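Local structure of beta-galactosidase (Trichoderma reesei, 3OGR) at residues P211-D216 with S275-Q280; S271-L276 with G315-N320. The protein probably hydrolyses terminal non-reducing beta-D-galactose residues in beta-D-galactosides, as a member of glycosyl hydrolase family 35. All coordinates share one frame; numbering follows the deposited sequence.

Contact 1. Residues P211-D216 with S275-Q280. With GAL (beta-D-galactopyranose), chain E.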
loop_
_atom_site.group_PDB
_atom_site.type_symbol
_atom_site.label_atom_id
_atom_site.label_comp_id
_atom_site.label_asym_id
_atom_site.label_seq_id
_atom_site.Cartn_x
_atom_site.Cartn_y
_atom_site.Cartn_z
ATOM N N PRO A 211 2.970 17.847 -15.641
ATOM C CA PRO A 211 3.827 18.512 -14.681
ATOM C C PRO A 211 4.646 17.488 -13.848
ATOM O O PRO A 211 4.182 16.418 -13.511
ATOM C CB PRO A 211 2.841 19.269 -13.758
ATOM C CG PRO A 211 1.656 19.519 -14.688
ATOM C CD PRO A 211 1.544 18.222 -15.507
ATOM N N LEU A 212 5.847 17.923 -13.510
ATOM C CA LEU A 212 6.747 17.120 -12.665
ATOM C C LEU A 212 6.616 17.609 -11.241
ATOM O O LEU A 212 6.684 18.820 -10.950
ATOM C CB LEU A 212 8.216 17.369 -13.079
ATOM C CG LEU A 212 8.518 16.906 -14.508
ATOM C CD1 LEU A 212 10.011 17.178 -14.873
ATOM C CD2 LEU A 212 8.156 15.486 -14.741
ATOM N N ILE A 213 6.374 16.668 -10.311
ATOM C CA ILE A 213 6.238 16.971 -8.891
ATOM C C ILE A 213 7.230 16.155 -8.152
ATOM O O ILE A 213 7.460 14.988 -8.517
ATOM C CB ILE A 213 4.769 16.741 -8.489
ATOM C CG1 ILE A 213 4.533 17.172 -7.006
ATOM C CG2 ILE A 213 4.390 15.223 -8.611
ATOM C CD1 ILE A 213 2.958 17.318 -6.715
ATOM N N ASN A 214 7.881 16.726 -7.125
ATOM C CA ASN A 214 8.829 15.940 -6.331
ATOM C C ASN A 214 8.289 15.644 -4.938
ATOM O O ASN A 214 7.161 16.010 -4.629
ATOM C CB ASN A 214 10.223 16.591 -6.308
ATOM C CG ASN A 214 10.256 17.846 -5.515
ATOM O OD1 ASN A 214 9.210 18.474 -5.209
ATOM N ND2 ASN A 214 11.491 18.346 -5.313
ATOM N N ASN A 215 9.104 14.918 -4.135
ATOM C CA ASN A 215 8.640 14.494 -2.805
ATOM C C ASN A 215 9.787 14.563 -1.827
ATOM O O ASN A 215 10.292 13.579 -1.348
ATOM C CB ASN A 215 7.978 13.077 -2.837
ATOM C CG ASN A 215 8.941 11.949 -3.133
ATOM O OD1 ASN A 215 9.838 12.046 -3.973
ATOM N ND2 ASN A 215 8.661 10.782 -2.505
ATOM N N ASP A 216 10.160 15.790 -1.492
ATOM C CA ASP A 216 11.222 16.010 -0.532
ATOM C C ASP A 216 10.824 15.312 0.779
ATOM O O ASP A 216 9.660 15.344 1.199
ATOM C CB ASP A 216 11.405 17.526 -0.397
ATOM C CG ASP A 216 12.771 17.962 -0.077
ATOM O OD1 ASP A 216 13.730 17.152 0.199
ATOM O OD2 ASP A 216 12.925 19.243 0.071
ATOM N N SER A 275 1.536 20.678 -1.461
ATOM C CA SER A 275 1.433 19.275 -1.887
ATOM C C SER A 275 2.133 18.354 -0.875
ATOM O O SER A 275 3.352 18.477 -0.623
ATOM C CB SER A 275 2.124 19.118 -3.257
ATOM O OG SER A 275 1.440 19.931 -4.213
ATOM N N LEU A 276 1.376 17.410 -0.375
ATOM C CA LEU A 276 1.949 16.331 0.466
ATOM C C LEU A 276 1.858 15.067 -0.387
ATOM O O LEU A 276 0.782 14.451 -0.548
ATOM C CB LEU A 276 1.165 16.152 1.755
ATOM C CG LEU A 276 1.330 17.347 2.759
ATOM C CD1 LEU A 276 0.295 17.185 3.918
ATOM C CD2 LEU A 276 2.800 17.412 3.330
ATOM N N VAL A 277 2.997 14.739 -1.009
ATOM C CA VAL A 277 3.051 13.668 -2.019
ATOM C C VAL A 277 3.000 12.302 -1.375
ATOM O O VAL A 277 2.538 11.327 -1.934
ATOM C CB VAL A 277 4.288 13.900 -2.952
ATOM C CG1 VAL A 277 4.450 12.705 -3.928
ATOM C CG2 VAL A 277 4.057 15.158 -3.780
ATOM N N GLU A 278 3.481 12.235 -0.113
ATOM C CA GLU A 278 3.239 11.030 0.737
ATOM C C GLU A 278 2.912 11.514 2.128
ATOM O O GLU A 278 3.748 12.207 2.751
ATOM C CB GLU A 278 4.489 10.158 0.858
ATOM C CG GLU A 278 4.990 9.565 -0.499
ATOM C CD GLU A 278 6.264 8.808 -0.299
ATOM O OE1 GLU A 278 6.480 8.297 0.838
ATOM O OE2 GLU A 278 7.043 8.714 -1.245
ATOM N N PHE A 279 1.730 11.195 2.623
ATOM C CA PHE A 279 1.472 11.427 4.045
ATOM C C PHE A 279 0.993 10.114 4.653
ATOM O O PHE A 279 0.232 9.334 4.014
ATOM C CB PHE A 279 0.384 12.484 4.226
ATOM C CG PHE A 279 0.266 12.919 5.640
ATOM C CD1 PHE A 279 1.231 13.768 6.225
ATOM C CD2 PHE A 279 -0.740 12.373 6.450
ATOM C CE1 PHE A 279 1.133 14.138 7.558
ATOM C CE2 PHE A 279 -0.813 12.684 7.832
ATOM C CZ PHE A 279 0.124 13.598 8.356
ATOM N N GLN A 280 1.447 9.881 5.881
ATOM C CA GLN A 280 1.228 8.606 6.595
ATOM C C GLN A 280 -0.225 8.088 6.518
ATOM O O GLN A 280 -1.150 8.746 6.985
ATOM C CB GLN A 280 1.644 8.878 8.042
ATOM C CG GLN A 280 1.610 7.611 8.902
ATOM C CD GLN A 280 2.601 7.702 10.043
ATOM O OE1 GLN A 280 2.898 8.792 10.567
ATOM N NE2 GLN A 280 3.055 6.541 10.483
HETATM C C1 GAL E . 8.895 7.347 2.426
HETATM C C2 GAL E . 9.435 6.729 1.095
HETATM C C3 GAL E . 8.559 5.572 0.657
HETATM C C4 GAL E . 8.432 4.547 1.792
HETATM C C5 GAL E . 7.928 5.275 3.034
HETATM C C6 GAL E . 7.885 4.400 4.304
HETATM O O1 GAL E . 9.858 8.184 3.065
HETATM O O2 GAL E . 9.386 7.739 0.091
HETATM O O3 GAL E . 9.138 4.934 -0.471
HETATM O O4 GAL E . 9.738 4.031 2.034
HETATM O O5 GAL E . 8.844 6.333 3.384
HETATM O O6 GAL E . 6.932 3.357 4.105
#

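Contact 2. Residues S271-L276 with G315-N320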
loop_
_atom_site.group_PDB
_atom_site.type_symbol
_atom_site.label_atom_id
_atom_site.label_comp_id
_atom_site.label_asym_id
_atom_site.label_seq_id
_atom_site.Cartn_x
_atom_site.Cartn_y
_atom_site.Cartn_z
ATOM N N SER A 271 4.500 29.743 -5.151
ATOM C CA SER A 271 3.857 29.868 -6.468
ATOM C C SER A 271 3.086 28.590 -6.863
ATOM O O SER A 271 2.443 28.556 -7.926
ATOM C CB SER A 271 4.873 30.192 -7.574
ATOM O OG SER A 271 5.823 29.152 -7.739
ATOM N N THR A 272 3.276 27.507 -6.060
ATOM C CA THR A 272 2.658 26.244 -6.497
ATOM C C THR A 272 1.809 25.667 -5.360
ATOM O O THR A 272 1.938 26.063 -4.194
ATOM C CB THR A 272 3.796 25.194 -6.938
ATOM O OG1 THR A 272 4.735 24.988 -5.853
ATOM C CG2 THR A 272 4.536 25.756 -8.133
ATOM N N PRO A 273 0.907 24.723 -5.687
ATOM C CA PRO A 273 -0.039 24.221 -4.657
ATOM C C PRO A 273 0.680 23.498 -3.518
ATOM O O PRO A 273 1.598 22.710 -3.769
ATOM C CB PRO A 273 -0.909 23.185 -5.433
ATOM C CG PRO A 273 -0.780 23.540 -6.823
ATOM C CD PRO A 273 0.669 24.078 -6.977
ATOM N N PHE A 274 0.188 23.707 -2.322
ATOM C CA PHE A 274 0.762 22.965 -1.161
ATOM C C PHE A 274 0.450 21.465 -1.333
ATOM O O PHE A 274 -0.708 21.065 -1.388
ATOM C CB PHE A 274 0.272 23.525 0.178
ATOM C CG PHE A 274 0.733 22.689 1.360
ATOM C CD1 PHE A 274 2.041 22.137 1.429
ATOM C CD2 PHE A 274 -0.182 22.439 2.397
ATOM C CE1 PHE A 274 2.454 21.368 2.527
ATOM C CE2 PHE A 274 0.226 21.666 3.528
ATOM C CZ PHE A 274 1.514 21.120 3.568
ATOM N N SER A 275 1.536 20.678 -1.461
ATOM C CA SER A 275 1.433 19.275 -1.887
ATOM C C SER A 275 2.133 18.354 -0.875
ATOM O O SER A 275 3.352 18.477 -0.623
ATOM C CB SER A 275 2.124 19.118 -3.257
ATOM O OG SER A 275 1.440 19.931 -4.213
ATOM N N LEU A 276 1.376 17.410 -0.375
ATOM C CA LEU A 276 1.949 16.331 0.466
ATOM C C LEU A 276 1.858 15.067 -0.387
ATOM O O LEU A 276 0.782 14.451 -0.548
ATOM C CB LEU A 276 1.165 16.152 1.755
ATOM C CG LEU A 276 1.330 17.347 2.759
ATOM C CD1 LEU A 276 0.295 17.185 3.918
ATOM C CD2 LEU A 276 2.800 17.412 3.330
ATOM N N GLY A 315 -4.058 24.086 4.255
ATOM C CA GLY A 315 -4.470 24.332 2.902
ATOM C C GLY A 315 -3.896 23.310 1.905
ATOM O O GLY A 315 -3.700 23.663 0.708
ATOM N N VAL A 316 -3.655 22.075 2.333
ATOM C CA VAL A 316 -3.146 21.081 1.367
ATOM C C VAL A 316 -4.130 20.910 0.214
ATOM O O VAL A 316 -5.344 20.735 0.435
ATOM C CB VAL A 316 -2.813 19.767 2.044
ATOM C CG1 VAL A 316 -4.063 18.976 2.497
ATOM C CG2 VAL A 316 -1.929 18.869 1.112
ATOM N N THR A 317 -3.636 20.971 -1.043
ATOM C CA THR A 317 -4.531 20.740 -2.192
ATOM C C THR A 317 -4.050 19.656 -3.106
ATOM O O THR A 317 -4.776 19.308 -4.054
ATOM C CB THR A 317 -4.807 22.029 -2.981
ATOM O OG1 THR A 317 -3.545 22.585 -3.434
ATOM C CG2 THR A 317 -5.598 23.038 -2.159
ATOM N N ILE A 318 -2.860 19.078 -2.840
ATOM C CA ILE A 318 -2.481 17.794 -3.491
ATOM C C ILE A 318 -2.036 16.920 -2.327
ATOM O O ILE A 318 -1.089 17.241 -1.607
ATOM C CB ILE A 318 -1.371 17.957 -4.543
ATOM C CG1 ILE A 318 -1.823 18.887 -5.694
ATOM C CG2 ILE A 318 -0.973 16.545 -5.081
ATOM C CD1 ILE A 318 -0.727 19.168 -6.757
ATOM N N PHE A 319 -2.781 15.846 -2.082
ATOM C CA PHE A 319 -2.657 15.132 -0.781
ATOM C C PHE A 319 -2.786 13.646 -1.097
ATOM O O PHE A 319 -3.863 13.185 -1.465
ATOM C CB PHE A 319 -3.834 15.627 0.089
ATOM C CG PHE A 319 -3.865 15.110 1.532
ATOM C CD1 PHE A 319 -2.721 14.657 2.174
ATOM C CD2 PHE A 319 -5.049 15.154 2.240
ATOM C CE1 PHE A 319 -2.753 14.223 3.520
ATOM C CE2 PHE A 319 -5.085 14.746 3.597
ATOM C CZ PHE A 319 -3.940 14.295 4.215
ATOM N N ASN A 320 -1.684 12.899 -0.859
ATOM C CA ASN A 320 -1.659 11.466 -1.170
ATOM C C ASN A 320 -1.357 10.648 0.049
ATOM O O ASN A 320 -0.425 10.996 0.781
ATOM C CB ASN A 320 -0.572 11.194 -2.238
ATOM C CG ASN A 320 -0.466 9.700 -2.570
ATOM O OD1 ASN A 320 -1.448 9.038 -2.946
ATOM N ND2 ASN A 320 0.750 9.143 -2.375
#

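Contact 1. Residues P211-D216 with S275-Q280
Carboxylate oxygen OE2 of Glu-278 is approached from several sides: O2 of the bound galactose donates to it at 2.9 Å, Arg-114 makes a salt bridge to it, and Asn-215 ND2 lies 2.9 Å from the same OE2. The amide of Asn-215 and the carboxylate of Glu-278 are turned 43° from each other. Glu-278 arrives with CG anti to its carbonyl carbon (chi1 -62°) and an extended chain beyond, which carries the carboxylate to the sugar. There its OE1 stands 3.0 Å from galactose C1, while Tyr-240 hydrogen-bonds the same oxygen. Asn-215 is a second-shell residue; its OD1 accepts from Glu-180 N and its ND2 donates to Asn-179 OD1, so both ends of the amide are held and its rotation is fixed.

Beneath this polar layer Val-277 spreads its two methyls over the other segment. CG1 packs on the CB of Asn-215 at 3.7 Å, and CG2 lies 3.3 Å from the backbone O of Asn-214. Ile-213 passes Val-277 in the opposite direction, its CD1 meeting Val-277 CG2 at 3.8 Å and reaching onward to Ser-275 CB at 4.0 Å. The backbone of 211-216 is bonded to Tyr-175 on one flank and Ile-234 on the other. Side chains packed between barrel strands, with sugar-binding residues at the strand ends, are the build of a TIM-barrel glycoside hydrolase, and the closeness of Glu-278 to the anomeric carbon is consistent with the nucleophile position of retaining family 35 enzymes.

Contact 2. Residues S271-L276 with G315-N320
Two neighbouring parallel strands of the TIM barrel meet here, with Ser-275 opposite Ile-318 and Leu-276 opposite Phe-319, as the two ends of a beta-alpha-beta unit whose connection includes helix 301-313. Phe-274 O begins the ladder as a forked acceptor, taking Thr-317 N at 2.9 Å and, less closely, Ile-318 N at 3.3 Å. Beyond it Leu-276 N donates to Ile-318 O at 2.8 Å, and Leu-276 O receives Asn-320 N at 2.9 Å.

The Phe-274 ring lies against the chain leaving the helix because chi1 (174°) turns CG away from the residue's own N. Ring atom CD2 comes within 3.4 Å of Val-316 CA; the carbonyl carbon of Gly-315 sits at the ring edge, and Val-316 CG2 lies over one face. Gly-315, with positive phi, closes the preceding helix in a Schellman motif. His-265 and Trp-261 of helix 261-268 also meet the Phe-274 ring. Replacing Phe-274 by an alanine would probably open a gap beside Val-316 and Gly-315 and deprive Trp-261 and His-265 of the ring they pack on. The same CG2 of Val-316 also touches Leu-276 CG at 4.0 Å, the two side chains crossing at about a right angle. On the other face of the sheet Ser-275 OG lies 3.4 Å from Ile-318 CD1. This hydroxyl donates to Pro-273 O at 2.8 Å from 52° above the carbonyl plane, tying the residues just before the strand to its start.

Asn-311 of helix 301-313 covers Leu-276, Val-316 and Phe-319, and Trp-261 also packs on Leu-276. Flanking the pair, strand 236-239 bonds to Ser-275 through His-237, while strand 38-47 bonds to Thr-317 and Phe-319 through Ile-42.

Both contacts are buried in the barrel, their centres about 8 Å apart, and both draw on strand 275-280, sharing Ser-275 and Leu-276. Contact 1 reaches across the interior from that strand and joins it largely through side chains, its polar end at the sugar; contact 2 joins adjacent strands by a backbone ladder and packs one face, that of Leu-276 and Phe-319, against helices. Asn-320 stitches the two together: its O probably accepts from Phe-279 N, carrying the strand pairing past the corner at 277-278, while its side chain, held by Ser-44 at OD1, probably bonds Val-277 O through ND2 at 2.9 Å. Ile-213 and Ile-318 also meet through their CD1 atoms, so the two contacts touch through apolar side chains as well.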